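Local coordinates for protein Rho guanine nucleotide exchange factor 3 (Mus musculus, PDB 2Z0Q) that acts through its DH-PH module as a guanine nucleotide exchange factor that activates the small GTPases RhoA and RhoB, at residues 27-31 and 159-163; 73-77 and 97-101; 217-221 and 270-275; 278-283 and 341-345; 308-312 and 334-338. All blocks are in the same frame, centred on the assembly; numbering follows the deposited sequence.

Interaction 1: residues 27-31 and 159-163; sequences LSQGE and RLVKY
A buried polar contact joins two antiparallel helices in the core of the DH domain, the helical bundle that characterises Dbl-family exchange factors. Residues 27-31 belong to the long helix 15-51 and residues 159-163 to helix 155-172; the local axes run at 170° to each other and come no closer than 12.3 Å, so long side chains must bridge the gap. The CA of Gly30 lies 8.4 Å from that of Arg159 and the CA of Leu27 8.8 Å from that of Tyr163. Arg159 (chi1 t, chi2 p) reaches across with its guanidinium against the backbone of Gly30, whose CA is 3.5 Å from Arg159 NH1; a beta carbon there would clash. Glu31, with chi1 and chi2 both m, brings OE2 to 2.7 Å from Arg159 NH2 and 3.0 Å from Arg159 NE in a salt bridge, and the same Glu31 OE2 accepts a hydrogen bond of 2.6 Å from Tyr163 OH. Arg159 NH2 adds a weak bond of 3.0 Å to Leu27 O. Leu27 CD1 lies 4.3 Å from Tyr163 CE1. With Glu31 OE1 bonded to His74 of helix 67-84, both carboxylate oxygens are engaged, and the buried charge of Glu31 is balanced by Arg159.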
# COMPACT_ATOMS: atom_id res chain seq x y z
N LEU A 27 -7.59 -21.03 7.80
CA LEU A 27 -8.21 -19.75 8.14
C LEU A 27 -7.75 -19.30 9.53
O LEU A 27 -7.30 -18.19 9.71
CB LEU A 27 -9.73 -19.89 8.16
CG LEU A 27 -10.44 -18.61 8.64
CD1 LEU A 27 -10.15 -17.50 7.65
CD2 LEU A 27 -11.99 -18.86 8.69
N SER A 28 -7.85 -20.18 10.51
CA SER A 28 -7.45 -19.76 11.85
C SER A 28 -5.94 -19.56 11.95
O SER A 28 -5.46 -18.65 12.67
CB SER A 28 -7.93 -20.77 12.91
OG SER A 28 -6.96 -21.78 13.06
N GLN A 29 -5.15 -20.35 11.23
CA GLN A 29 -3.71 -20.13 11.33
C GLN A 29 -3.35 -18.75 10.80
O GLN A 29 -2.38 -18.14 11.26
CB GLN A 29 -2.90 -21.18 10.54
CG GLN A 29 -2.99 -22.60 11.11
CD GLN A 29 -2.06 -23.57 10.37
OE1 GLN A 29 -1.13 -24.18 10.96
NE2 GLN A 29 -2.31 -23.71 9.06
N GLY A 30 -4.10 -18.26 9.82
CA GLY A 30 -3.78 -16.95 9.27
C GLY A 30 -4.08 -15.83 10.26
O GLY A 30 -3.42 -14.78 10.23
N GLU A 31 -5.11 -16.04 11.08
CA GLU A 31 -5.48 -15.07 12.12
C GLU A 31 -4.31 -15.06 13.13
O GLU A 31 -3.80 -13.99 13.53
CB GLU A 31 -6.76 -15.51 12.83
CG GLU A 31 -8.01 -15.51 11.90
CD GLU A 31 -8.24 -14.15 11.33
OE1 GLU A 31 -8.23 -13.19 12.12
OE2 GLU A 31 -8.42 -14.01 10.10
N ARG A 159 -4.65 -8.88 4.45
CA ARG A 159 -5.49 -9.92 5.00
C ARG A 159 -6.95 -9.67 4.57
O ARG A 159 -7.63 -10.58 4.14
CB ARG A 159 -5.39 -9.96 6.54
CG ARG A 159 -6.34 -10.97 7.18
CD ARG A 159 -5.75 -12.35 7.12
NE ARG A 159 -6.50 -13.35 7.86
CZ ARG A 159 -6.34 -14.66 7.68
NH1 ARG A 159 -5.43 -15.09 6.79
NH2 ARG A 159 -7.14 -15.51 8.29
N LEU A 160 -7.43 -8.43 4.69
CA LEU A 160 -8.81 -8.14 4.31
C LEU A 160 -9.10 -8.58 2.87
O LEU A 160 -10.10 -9.21 2.60
CB LEU A 160 -9.09 -6.65 4.45
CG LEU A 160 -10.50 -6.25 4.07
CD1 LEU A 160 -11.46 -6.63 5.20
CD2 LEU A 160 -10.52 -4.74 3.83
N VAL A 161 -8.20 -8.22 1.97
CA VAL A 161 -8.34 -8.53 0.55
C VAL A 161 -8.38 -10.01 0.26
O VAL A 161 -9.01 -10.45 -0.72
CB VAL A 161 -7.18 -7.82 -0.24
CG1 VAL A 161 -6.91 -8.50 -1.59
CG2 VAL A 161 -7.52 -6.38 -0.41
N LYS A 162 -7.74 -10.79 1.13
CA LYS A 162 -7.64 -12.22 0.99
C LYS A 162 -8.80 -12.99 1.60
O LYS A 162 -8.96 -14.18 1.34
CB LYS A 162 -6.33 -12.72 1.63
CG LYS A 162 -5.87 -14.07 1.09
CD LYS A 162 -4.48 -14.45 1.63
CE LYS A 162 -4.08 -15.86 1.18
NZ LYS A 162 -2.84 -16.29 1.88
N TYR A 163 -9.68 -12.32 2.37
CA TYR A 163 -10.74 -13.12 3.00
C TYR A 163 -11.67 -13.84 1.99
O TYR A 163 -12.04 -14.99 2.20
CB TYR A 163 -11.59 -12.26 3.96
CG TYR A 163 -11.00 -12.13 5.36
CD1 TYR A 163 -10.69 -13.26 6.11
CD2 TYR A 163 -10.78 -10.87 5.93
CE1 TYR A 163 -10.17 -13.16 7.39
CE2 TYR A 163 -10.27 -10.75 7.19
CZ TYR A 163 -9.95 -11.90 7.93
OH TYR A 163 -9.40 -11.80 9.19

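Interaction 2: residues 73-77 and 97-101; sequences LHEEL and ILVGW
Leu77 and Trp101 form the apolar centre, their CA atoms 6.7 Å apart, the nearest across the two helical segments. Both have chi1 t and both CA-to-CB bonds point into the interface. Leu77 CB lies over the face of the indole, 3.6 Å from the centroid of the five-membered ring of Trp101 and 17° off its normal, a CH-pi contact. Leu77 (chi2 p) turns CD1 to 3.8 Å from Ile97 CG2 and 4.3 Å from Leu98 CD2, one turn back along the facing helix. The local axes of 73-77 and 97-101 run nearly antiparallel at 155°, 11.3 Å apart at closest approach, a gap spanned by the indole (chi2 82°). At the polar edge Trp101 NE1 donates a 2.7 Å hydrogen bond to Leu73 O, which also accepts the helical bond from Leu77 N at 3.2 Å. Glu76 CG borders the indole edge, 4.4 Å from Trp101 CD1, while its carboxylate bonds to Gln80. His74 ND1 stands 4.3 Å from Trp101 CZ2; the imidazole bonds to Tyr108 and Glu31. Within the DH bundle, the contact joins helix 95-101 to helix 67-84, with His74 and Leu77 touching helix 15-51 and Leu98 reaching Leu167 of helix 155-172 and Leu184 of helix 180-213.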
# COMPACT_ATOMS: atom_id res chain seq x y z
N LEU A 73 -9.72 -7.52 17.17
CA LEU A 73 -10.71 -8.06 16.21
C LEU A 73 -10.37 -9.48 15.76
O LEU A 73 -11.24 -10.35 15.65
CB LEU A 73 -10.76 -7.18 14.95
CG LEU A 73 -10.86 -5.68 15.15
CD1 LEU A 73 -11.08 -5.03 13.80
CD2 LEU A 73 -11.96 -5.37 16.12
N HIS A 74 -9.10 -9.68 15.46
CA HIS A 74 -8.59 -10.97 15.01
C HIS A 74 -8.48 -11.96 16.19
O HIS A 74 -8.80 -13.15 16.06
CB HIS A 74 -7.26 -10.72 14.27
CG HIS A 74 -7.45 -9.91 13.02
ND1 HIS A 74 -8.01 -10.44 11.88
CD2 HIS A 74 -7.21 -8.60 12.75
CE1 HIS A 74 -8.12 -9.50 10.96
NE2 HIS A 74 -7.64 -8.37 11.47
N GLU A 75 -8.12 -11.47 17.37
CA GLU A 75 -8.07 -12.35 18.52
C GLU A 75 -9.46 -12.87 18.78
O GLU A 75 -9.62 -14.04 19.16
CB GLU A 75 -7.54 -11.62 19.77
CG GLU A 75 -6.08 -11.19 19.66
CD GLU A 75 -5.60 -10.41 20.88
OE1 GLU A 75 -6.16 -9.34 21.19
OE2 GLU A 75 -4.64 -10.89 21.54
N GLU A 76 -10.47 -12.02 18.60
CA GLU A 76 -11.84 -12.46 18.82
C GLU A 76 -12.21 -13.53 17.81
O GLU A 76 -12.82 -14.53 18.17
CB GLU A 76 -12.83 -11.30 18.70
CG GLU A 76 -14.27 -11.72 18.92
CD GLU A 76 -14.51 -12.20 20.33
OE1 GLU A 76 -13.88 -11.65 21.26
OE2 GLU A 76 -15.33 -13.11 20.53
N LEU A 77 -11.85 -13.35 16.54
CA LEU A 77 -12.23 -14.37 15.57
C LEU A 77 -11.50 -15.68 15.89
O LEU A 77 -12.09 -16.76 15.91
CB LEU A 77 -11.91 -13.92 14.14
CG LEU A 77 -12.12 -15.03 13.11
CD1 LEU A 77 -13.55 -15.54 13.15
CD2 LEU A 77 -11.71 -14.51 11.74
N ILE A 97 -20.20 -18.27 12.96
CA ILE A 97 -19.16 -17.45 13.57
C ILE A 97 -18.70 -16.32 12.64
O ILE A 97 -18.52 -15.18 13.07
CB ILE A 97 -17.93 -18.33 13.95
CG1 ILE A 97 -18.25 -19.15 15.20
CG2 ILE A 97 -16.68 -17.41 14.16
CD1 ILE A 97 -17.13 -20.16 15.57
N LEU A 98 -18.46 -16.64 11.36
CA LEU A 98 -17.99 -15.62 10.42
C LEU A 98 -19.06 -14.54 10.22
O LEU A 98 -18.76 -13.37 10.29
CB LEU A 98 -17.63 -16.26 9.07
CG LEU A 98 -16.30 -17.03 9.18
CD1 LEU A 98 -16.15 -18.01 8.03
CD2 LEU A 98 -15.16 -16.02 9.21
N VAL A 99 -20.29 -14.96 9.97
CA VAL A 99 -21.35 -13.99 9.78
C VAL A 99 -21.51 -13.08 11.01
O VAL A 99 -21.70 -11.87 10.88
CB VAL A 99 -22.66 -14.70 9.47
CG1 VAL A 99 -23.84 -13.66 9.49
CG2 VAL A 99 -22.56 -15.31 8.04
N GLY A 100 -21.41 -13.63 12.22
CA GLY A 100 -21.53 -12.78 13.40
C GLY A 100 -20.33 -11.88 13.65
O GLY A 100 -20.45 -10.82 14.28
N TRP A 101 -19.16 -12.29 13.19
CA TRP A 101 -17.94 -11.51 13.40
C TRP A 101 -17.74 -10.39 12.39
O TRP A 101 -17.23 -9.34 12.74
CB TRP A 101 -16.72 -12.47 13.37
CG TRP A 101 -15.38 -11.80 13.45
CD1 TRP A 101 -14.73 -11.35 14.58
CD2 TRP A 101 -14.50 -11.51 12.35
NE1 TRP A 101 -13.51 -10.81 14.24
CE2 TRP A 101 -13.35 -10.89 12.88
CE3 TRP A 101 -14.57 -11.72 10.95
CZ2 TRP A 101 -12.26 -10.47 12.08
CZ3 TRP A 101 -13.48 -11.31 10.15
CH2 TRP A 101 -12.35 -10.69 10.72

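Interaction 3: residues 217-221 and 270-275; sequences LEEGQ and QLYRQP. With SO4 (sulfate ion), chain C; SO4 (sulfate ion), chain E; SO4 (sulfate ion), chain D.
A type II beta turn, Glu218 to Gln221, packs against the end of strand 266-271 and the loop after it. Gly220 occupies the third turn position with phi/psi of 68/17, a positive phi that favours glycine. Gln221 OE1 accepts a bond from Glu218 N (3.2 Å), a side-chain link between the first and last residues of the turn. The CA atoms of Gln221 and Gln274 are 4.4 Å apart, those of Leu217 and Gln270 7.2 Å. Gln274 (chi1 m, chi2 t) donates from NE2 to Glu219 O at 3.3 Å; Gln221 NE2 makes a weak 3.5 Å bond to Leu271 O. Gln221 O lies 3.0 Å from Pro275 CD. The turn follows strand 214-215, which pairs in parallel with 266-271, so the contact continues past the end of that pairing in the PH-domain sheet. Waters fill the gap: one accepts from Leu217 N (2.9 Å) and lies 2.5 Å from Gln221 OE1 and 3.0 Å from Leu271 O, while others join the Glu218 carboxylate to Gln270 NE2 and Tyr272 O. Three sulfates, probably from the crystallisation liquor, bind here: one at Gly220 N (2.8 Å to O1), a second at Tyr272 OH and Arg273, a third at Arg273 NE.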
# COMPACT_ATOMS: atom_id res chain seq x y z
N LEU A 217 5.77 27.12 -5.31
CA LEU A 217 6.54 28.31 -4.97
C LEU A 217 7.03 29.12 -6.16
O LEU A 217 7.64 30.20 -6.00
CB LEU A 217 7.71 27.93 -4.05
CG LEU A 217 7.24 27.20 -2.79
CD1 LEU A 217 8.45 26.78 -1.94
CD2 LEU A 217 6.27 28.11 -2.01
N GLU A 218 6.75 28.63 -7.37
CA GLU A 218 7.17 29.37 -8.56
C GLU A 218 6.03 29.56 -9.55
O GLU A 218 5.09 28.78 -9.59
CB GLU A 218 8.36 28.68 -9.24
CG GLU A 218 9.55 28.47 -8.29
CD GLU A 218 10.66 27.69 -8.96
OE1 GLU A 218 11.38 28.29 -9.78
OE2 GLU A 218 10.79 26.49 -8.68
N GLU A 219 6.14 30.60 -10.36
CA GLU A 219 5.12 30.94 -11.34
C GLU A 219 4.76 29.86 -12.35
O GLU A 219 5.62 29.12 -12.84
CB GLU A 219 5.54 32.20 -12.10
CG GLU A 219 5.49 33.43 -11.24
CD GLU A 219 4.09 33.73 -10.76
OE1 GLU A 219 3.52 32.91 -9.99
OE2 GLU A 219 3.55 34.80 -11.15
N GLY A 220 3.46 29.80 -12.65
CA GLY A 220 2.94 28.86 -13.63
C GLY A 220 2.98 27.40 -13.27
O GLY A 220 2.82 26.54 -14.15
N GLN A 221 3.15 27.08 -11.99
CA GLN A 221 3.20 25.68 -11.57
C GLN A 221 1.83 25.11 -11.25
O GLN A 221 1.67 23.90 -11.20
CB GLN A 221 4.12 25.51 -10.37
CG GLN A 221 5.55 25.91 -10.69
CD GLN A 221 6.50 25.52 -9.59
OE1 GLN A 221 6.20 25.65 -8.39
NE2 GLN A 221 7.68 25.04 -9.98
N GLN A 270 7.22 20.07 -2.92
CA GLN A 270 7.52 21.29 -3.65
C GLN A 270 7.68 21.00 -5.15
O GLN A 270 8.57 20.21 -5.54
CB GLN A 270 8.82 21.90 -3.04
CG GLN A 270 9.21 23.23 -3.66
CD GLN A 270 10.50 23.78 -3.06
OE1 GLN A 270 10.96 23.32 -2.02
NE2 GLN A 270 11.09 24.75 -3.73
N LEU A 271 6.81 21.59 -5.97
CA LEU A 271 6.91 21.30 -7.41
C LEU A 271 8.30 21.67 -7.92
O LEU A 271 8.81 22.76 -7.63
CB LEU A 271 5.82 22.01 -8.21
CG LEU A 271 4.57 21.13 -8.41
CD1 LEU A 271 3.83 20.99 -7.09
CD2 LEU A 271 3.68 21.71 -9.49
N TYR A 272 8.90 20.75 -8.69
CA TYR A 272 10.26 20.94 -9.25
C TYR A 272 10.24 21.67 -10.61
O TYR A 272 11.20 22.38 -10.97
CB TYR A 272 10.89 19.55 -9.37
CG TYR A 272 12.34 19.50 -9.80
CD1 TYR A 272 13.33 20.06 -9.01
CD2 TYR A 272 12.72 18.77 -10.95
CE1 TYR A 272 14.68 19.90 -9.32
CE2 TYR A 272 14.09 18.60 -11.28
CZ TYR A 272 15.05 19.16 -10.45
OH TYR A 272 16.38 18.97 -10.68
N ARG A 273 9.17 21.49 -11.36
CA ARG A 273 8.95 22.13 -12.66
C ARG A 273 7.46 22.25 -12.79
O ARG A 273 6.70 21.78 -11.92
CB ARG A 273 9.48 21.27 -13.81
CG ARG A 273 10.96 21.00 -13.73
CD ARG A 273 11.78 22.20 -14.21
NE ARG A 273 13.19 21.83 -14.44
CZ ARG A 273 14.11 21.76 -13.49
NH1 ARG A 273 13.81 22.04 -12.22
NH2 ARG A 273 15.37 21.44 -13.82
N GLN A 274 7.03 22.84 -13.88
CA GLN A 274 5.60 22.96 -14.14
C GLN A 274 5.07 21.57 -14.46
O GLN A 274 5.79 20.71 -14.97
CB GLN A 274 5.36 23.92 -15.28
CG GLN A 274 6.01 25.26 -14.96
CD GLN A 274 5.83 26.26 -16.06
OE1 GLN A 274 5.66 25.89 -17.21
NE2 GLN A 274 5.88 27.55 -15.71
N PRO A 275 3.80 21.32 -14.13
CA PRO A 275 3.22 20.00 -14.40
C PRO A 275 3.21 19.67 -15.90
O PRO A 275 3.08 20.57 -16.73
CB PRO A 275 1.78 20.13 -13.86
CG PRO A 275 1.87 21.22 -12.85
CD PRO A 275 2.84 22.21 -13.45
S SO4 C . 17.81 21.91 -10.94
O1 SO4 C . 18.89 22.95 -10.78
O2 SO4 C . 17.96 20.86 -9.86
O3 SO4 C . 16.47 22.57 -10.81
O4 SO4 C . 17.94 21.32 -12.32
S SO4 E . 0.46 30.45 -10.99
O1 SO4 E . 1.32 31.36 -11.78
O2 SO4 E . 0.75 30.63 -9.55
O3 SO4 E . -0.97 30.76 -11.26
O4 SO4 E . 0.72 29.05 -11.36
S SO4 D . 14.39 21.05 -17.55
O1 SO4 D . 14.19 22.52 -17.80
O2 SO4 D . 15.52 20.89 -16.59
O3 SO4 D . 13.17 20.50 -16.91
O4 SO4 D . 14.66 20.31 -18.82
O HOH W 1 7.42 25.01 -6.29
O HOH W 2 9.98 25.72 -6.41
O HOH W 3 12.40 24.06 -9.21
O HOH W 4 11.37 25.55 -11.60

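Interaction 4: residues 278-283 and 341-345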
# COMPACT_ATOMS: atom_id res chain seq x y z
N VAL A 278 -0.58 14.69 -19.40
CA VAL A 278 -0.32 13.38 -19.95
C VAL A 278 -0.48 13.36 -21.48
O VAL A 278 0.26 12.64 -22.15
CB VAL A 278 -1.24 12.29 -19.28
CG1 VAL A 278 -1.24 11.00 -20.07
CG2 VAL A 278 -0.69 12.00 -17.84
N LYS A 279 -1.38 14.18 -22.03
CA LYS A 279 -1.56 14.22 -23.50
C LYS A 279 -0.30 14.73 -24.21
O LYS A 279 -0.12 14.48 -25.41
CB LYS A 279 -2.73 15.14 -23.90
CG LYS A 279 -2.52 16.59 -23.52
CD LYS A 279 -3.52 17.54 -24.23
CE LYS A 279 -3.14 19.02 -23.97
NZ LYS A 279 -3.92 19.97 -24.82
N ASP A 280 0.54 15.46 -23.48
CA ASP A 280 1.78 16.02 -24.06
C ASP A 280 3.04 15.37 -23.49
O ASP A 280 4.14 15.89 -23.66
CB ASP A 280 1.87 17.52 -23.79
CG ASP A 280 0.63 18.28 -24.23
OD1 ASP A 280 0.18 18.08 -25.38
OD2 ASP A 280 0.13 19.09 -23.42
N LEU A 281 2.90 14.26 -22.79
CA LEU A 281 4.07 13.64 -22.16
C LEU A 281 4.71 12.60 -23.10
O LEU A 281 4.08 11.61 -23.46
CB LEU A 281 3.63 12.98 -20.84
CG LEU A 281 4.62 12.36 -19.84
CD1 LEU A 281 3.87 11.84 -18.61
CD2 LEU A 281 5.34 11.20 -20.53
N THR A 282 5.96 12.83 -23.50
CA THR A 282 6.66 11.89 -24.37
C THR A 282 7.51 10.99 -23.44
O THR A 282 8.34 11.49 -22.68
CB THR A 282 7.58 12.63 -25.35
OG1 THR A 282 6.79 13.48 -26.22
CG2 THR A 282 8.37 11.63 -26.20
N LEU A 283 7.28 9.69 -23.51
CA LEU A 283 7.95 8.71 -22.66
C LEU A 283 8.92 7.92 -23.51
O LEU A 283 8.52 7.38 -24.55
CB LEU A 283 6.92 7.74 -22.05
CG LEU A 283 7.49 6.54 -21.30
CD1 LEU A 283 8.21 7.00 -20.01
CD2 LEU A 283 6.34 5.60 -20.93
N ILE A 341 2.36 5.03 -17.04
CA ILE A 341 2.34 6.18 -17.89
C ILE A 341 1.71 5.82 -19.26
O ILE A 341 0.89 6.56 -19.79
CB ILE A 341 3.77 6.72 -18.11
CG1 ILE A 341 4.33 7.20 -16.76
CG2 ILE A 341 3.75 7.88 -19.15
CD1 ILE A 341 5.78 7.65 -16.84
N ARG A 342 2.10 4.70 -19.83
CA ARG A 342 1.51 4.31 -21.12
C ARG A 342 -0.02 4.10 -21.00
O ARG A 342 -0.76 4.50 -21.89
CB ARG A 342 2.18 3.05 -21.67
CG ARG A 342 3.62 3.30 -22.12
CD ARG A 342 4.39 2.04 -22.35
NE ARG A 342 5.72 2.33 -22.88
CZ ARG A 342 6.77 1.54 -22.73
NH1 ARG A 342 6.65 0.40 -22.05
NH2 ARG A 342 7.93 1.87 -23.28
N GLN A 343 -0.45 3.51 -19.89
CA GLN A 343 -1.87 3.25 -19.68
C GLN A 343 -2.63 4.55 -19.55
O GLN A 343 -3.70 4.72 -20.14
CB GLN A 343 -2.06 2.35 -18.45
CG GLN A 343 -3.53 2.02 -18.14
CD GLN A 343 -4.19 1.21 -19.27
OE1 GLN A 343 -3.78 0.07 -19.56
NE2 GLN A 343 -5.20 1.79 -19.93
N ALA A 344 -2.08 5.51 -18.79
CA ALA A 344 -2.73 6.80 -18.67
C ALA A 344 -2.80 7.51 -20.04
O ALA A 344 -3.81 8.14 -20.37
CB ALA A 344 -1.99 7.69 -17.62
N LYS A 345 -1.74 7.42 -20.84
CA LYS A 345 -1.78 8.07 -22.16
C LYS A 345 -2.86 7.33 -22.96
O LYS A 345 -3.52 7.91 -23.82
CB LYS A 345 -0.41 7.99 -22.88
CG LYS A 345 0.65 8.96 -22.32
CD LYS A 345 1.97 8.91 -23.11
CE LYS A 345 1.82 9.50 -24.53
NZ LYS A 345 1.53 10.97 -24.60
O HOH W 5 1.32 12.32 -27.09
O HOH W 6 7.06 4.75 -24.65
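Val278 lays its CG1 against the last turn of the C-terminal helix, 3.6 Å from Lys345 CG and 4.2 Å from Ala344 CB. Two residues apart, Leu281 and Leu283 also direct their CA-to-CB bonds toward the helix, and both converge on one methyl group: Leu281 CD2 and Leu283 CD2 each lie 3.9 Å from Ile341 CG2. Leu283 CD2 also rests 3.8 Å from Arg342 CG, on the aliphatic part of that side chain. Lys345 folds back, chi3 and chi4 both p, so that its NZ donates to Val278 O at 3.2 Å and to Leu281 O at 2.9 Å. A water extends this set, 2.8 Å from Lys345 NZ and 3.1 Å from Lys279 O; another links Leu283 O, at 3.0 Å, with Arg342 NE, at 3.3 Å. Helix 331-345 is the C-terminal helix characteristic of PH domains, which covers one open end of the beta-sandwich, and here it meets the connection between strands 276-277 and 282-285. Val278 and Ile341 both reach Leu250 of strand 245-251, deeper in the sandwich. The lysine ammonium thus answers the carbonyls of Val278 and Leu281, so a polar, partly hydrated rim borders the apolar contacts.

Interaction 5: residues 308-312 and 334-338; sequences KNFFR and KQQWL
Lys334 opens the helical segment with all four chi angles t, an extended chain that crosses to the start of strand 310-315. Lys334 CA is 6.0 Å from Asn309 CA. Lys334 CD lies 3.6 Å from Asn309 C, and Lys334 NZ donates a 2.7 Å hydrogen bond to Phe310 O; the ammonium also forms a salt bridge with Asp285. Asn309 has a left-handed backbone, phi/psi 62/41, just before the strand begins. Three residues after Lys334, Trp337 (chi1 m) sets CB 3.8 Å from Phe311 CZ. Phe311 has chi1 p; its ring and the five-membered ring of Trp337 are inclined by 28° but slid apart, centroids 5.7 Å distant, so they barely overlap. Leu338 (chi1 m, chi2 t) follows, its CD2 3.9 Å from Phe311 CB. Strand 310-312 and helix 334-338 run at 19°, axes 9.4 Å apart. In this characteristic PH-domain packing of C-terminal helix on beta-sandwich, Phe311 and Trp337 meet Leu238 of strand 232-240, while Phe311 and Leu338 contact Leu283 of strand 282-285.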
# COMPACT_ATOMS: atom_id res chain seq x y z
N LYS A 308 21.54 2.28 -14.24
CA LYS A 308 20.51 1.34 -14.69
C LYS A 308 19.10 1.77 -14.26
O LYS A 308 18.94 2.63 -13.41
CB LYS A 308 20.81 -0.07 -14.17
CG LYS A 308 20.49 -0.30 -12.71
CD LYS A 308 20.83 -1.75 -12.29
CE LYS A 308 22.26 -2.11 -12.70
NZ LYS A 308 22.78 -3.31 -11.95
N ASN A 309 18.10 1.18 -14.90
CA ASN A 309 16.69 1.41 -14.58
C ASN A 309 16.20 2.86 -14.78
O ASN A 309 15.42 3.34 -14.01
CB ASN A 309 16.40 0.97 -13.15
CG ASN A 309 16.65 -0.53 -12.96
OD1 ASN A 309 17.01 -1.00 -11.88
ND2 ASN A 309 16.48 -1.27 -14.02
N PHE A 310 16.63 3.49 -15.87
CA PHE A 310 16.22 4.86 -16.17
C PHE A 310 15.19 4.93 -17.29
O PHE A 310 15.08 4.03 -18.13
CB PHE A 310 17.43 5.70 -16.65
CG PHE A 310 18.17 6.41 -15.56
CD1 PHE A 310 19.24 5.79 -14.89
CD2 PHE A 310 17.83 7.72 -15.22
CE1 PHE A 310 19.96 6.47 -13.91
CE2 PHE A 310 18.53 8.40 -14.26
CZ PHE A 310 19.61 7.78 -13.59
N PHE A 311 14.41 6.01 -17.30
CA PHE A 311 13.50 6.26 -18.43
C PHE A 311 13.45 7.77 -18.56
O PHE A 311 13.83 8.49 -17.64
CB PHE A 311 12.11 5.62 -18.26
CG PHE A 311 11.34 6.09 -17.06
CD1 PHE A 311 10.45 7.14 -17.15
CD2 PHE A 311 11.50 5.45 -15.83
CE1 PHE A 311 9.70 7.55 -16.03
CE2 PHE A 311 10.76 5.85 -14.71
CZ PHE A 311 9.87 6.88 -14.81
N ARG A 312 13.02 8.24 -19.72
CA ARG A 312 12.97 9.67 -19.97
C ARG A 312 11.55 10.18 -20.19
O ARG A 312 10.75 9.57 -20.87
CB ARG A 312 13.82 10.01 -21.22
CG ARG A 312 14.01 11.54 -21.48
CD ARG A 312 14.82 11.86 -22.75
NE ARG A 312 15.91 10.94 -23.16
CZ ARG A 312 17.17 10.99 -22.74
NH1 ARG A 312 17.58 11.88 -21.86
NH2 ARG A 312 18.06 10.22 -23.29
N LYS A 334 10.70 0.07 -12.47
CA LYS A 334 10.81 0.79 -13.75
C LYS A 334 9.69 0.36 -14.68
O LYS A 334 9.00 1.19 -15.28
CB LYS A 334 12.17 0.55 -14.42
CG LYS A 334 12.14 1.03 -15.91
CD LYS A 334 13.54 1.15 -16.51
CE LYS A 334 13.46 1.16 -18.06
NZ LYS A 334 14.83 1.38 -18.63
N GLN A 335 9.46 -0.96 -14.80
CA GLN A 335 8.37 -1.41 -15.66
C GLN A 335 7.01 -0.88 -15.19
O GLN A 335 6.19 -0.51 -16.02
CB GLN A 335 8.33 -2.97 -15.74
CG GLN A 335 7.42 -3.51 -16.87
CD GLN A 335 7.90 -3.10 -18.26
OE1 GLN A 335 9.09 -3.25 -18.58
NE2 GLN A 335 6.99 -2.60 -19.08
N GLN A 336 6.78 -0.84 -13.87
CA GLN A 336 5.52 -0.33 -13.30
C GLN A 336 5.28 1.10 -13.78
O GLN A 336 4.19 1.45 -14.20
CB GLN A 336 5.59 -0.35 -11.76
CG GLN A 336 5.82 -1.75 -11.12
CD GLN A 336 5.84 -1.68 -9.58
OE1 GLN A 336 6.72 -1.04 -8.97
NE2 GLN A 336 4.86 -2.35 -8.94
N TRP A 337 6.31 1.93 -13.69
CA TRP A 337 6.22 3.31 -14.17
C TRP A 337 5.93 3.37 -15.66
O TRP A 337 5.06 4.11 -16.10
CB TRP A 337 7.51 4.07 -13.86
CG TRP A 337 7.49 4.70 -12.50
CD1 TRP A 337 8.12 4.27 -11.36
CD2 TRP A 337 6.75 5.87 -12.12
NE1 TRP A 337 7.82 5.11 -10.31
CE2 TRP A 337 6.99 6.09 -10.75
CE3 TRP A 337 5.92 6.75 -12.82
CZ2 TRP A 337 6.41 7.17 -10.06
CZ3 TRP A 337 5.35 7.82 -12.13
CH2 TRP A 337 5.60 8.01 -10.77
N LEU A 338 6.67 2.60 -16.46
CA LEU A 338 6.40 2.59 -17.89
C LEU A 338 4.95 2.15 -18.17
O LEU A 338 4.23 2.80 -18.94
CB LEU A 338 7.38 1.63 -18.60
CG LEU A 338 8.87 1.97 -18.59
CD1 LEU A 338 9.61 0.96 -19.51
CD2 LEU A 338 9.09 3.37 -19.11

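In the fold
The five contacts divide between the two domains of the DH-PH module. Interactions 1 and 2, centres 11 Å apart, share the DH bundle, with interaction 2 nested inside the chain loop closed by interaction 1. Glu31 OE1 meets His74 ND1 at 2.8 Å, a probable hydrogen bond. Tyr163 OH packs 3.5 Å from Trp101 CH2. In the PH domain, interactions 4 and 5 lie 14 Å apart between centres and use the same C-terminal helix; Leu283 CD1 joins them, 3.6 Å from Phe311 CD1 and 3.8 Å from Leu338 CD2. Interaction 3, about 19 Å from interaction 4 between centres, reaches the same sheet. Centres of interactions 1 and 3 are about 44 Å apart, reflecting the elongated molecule.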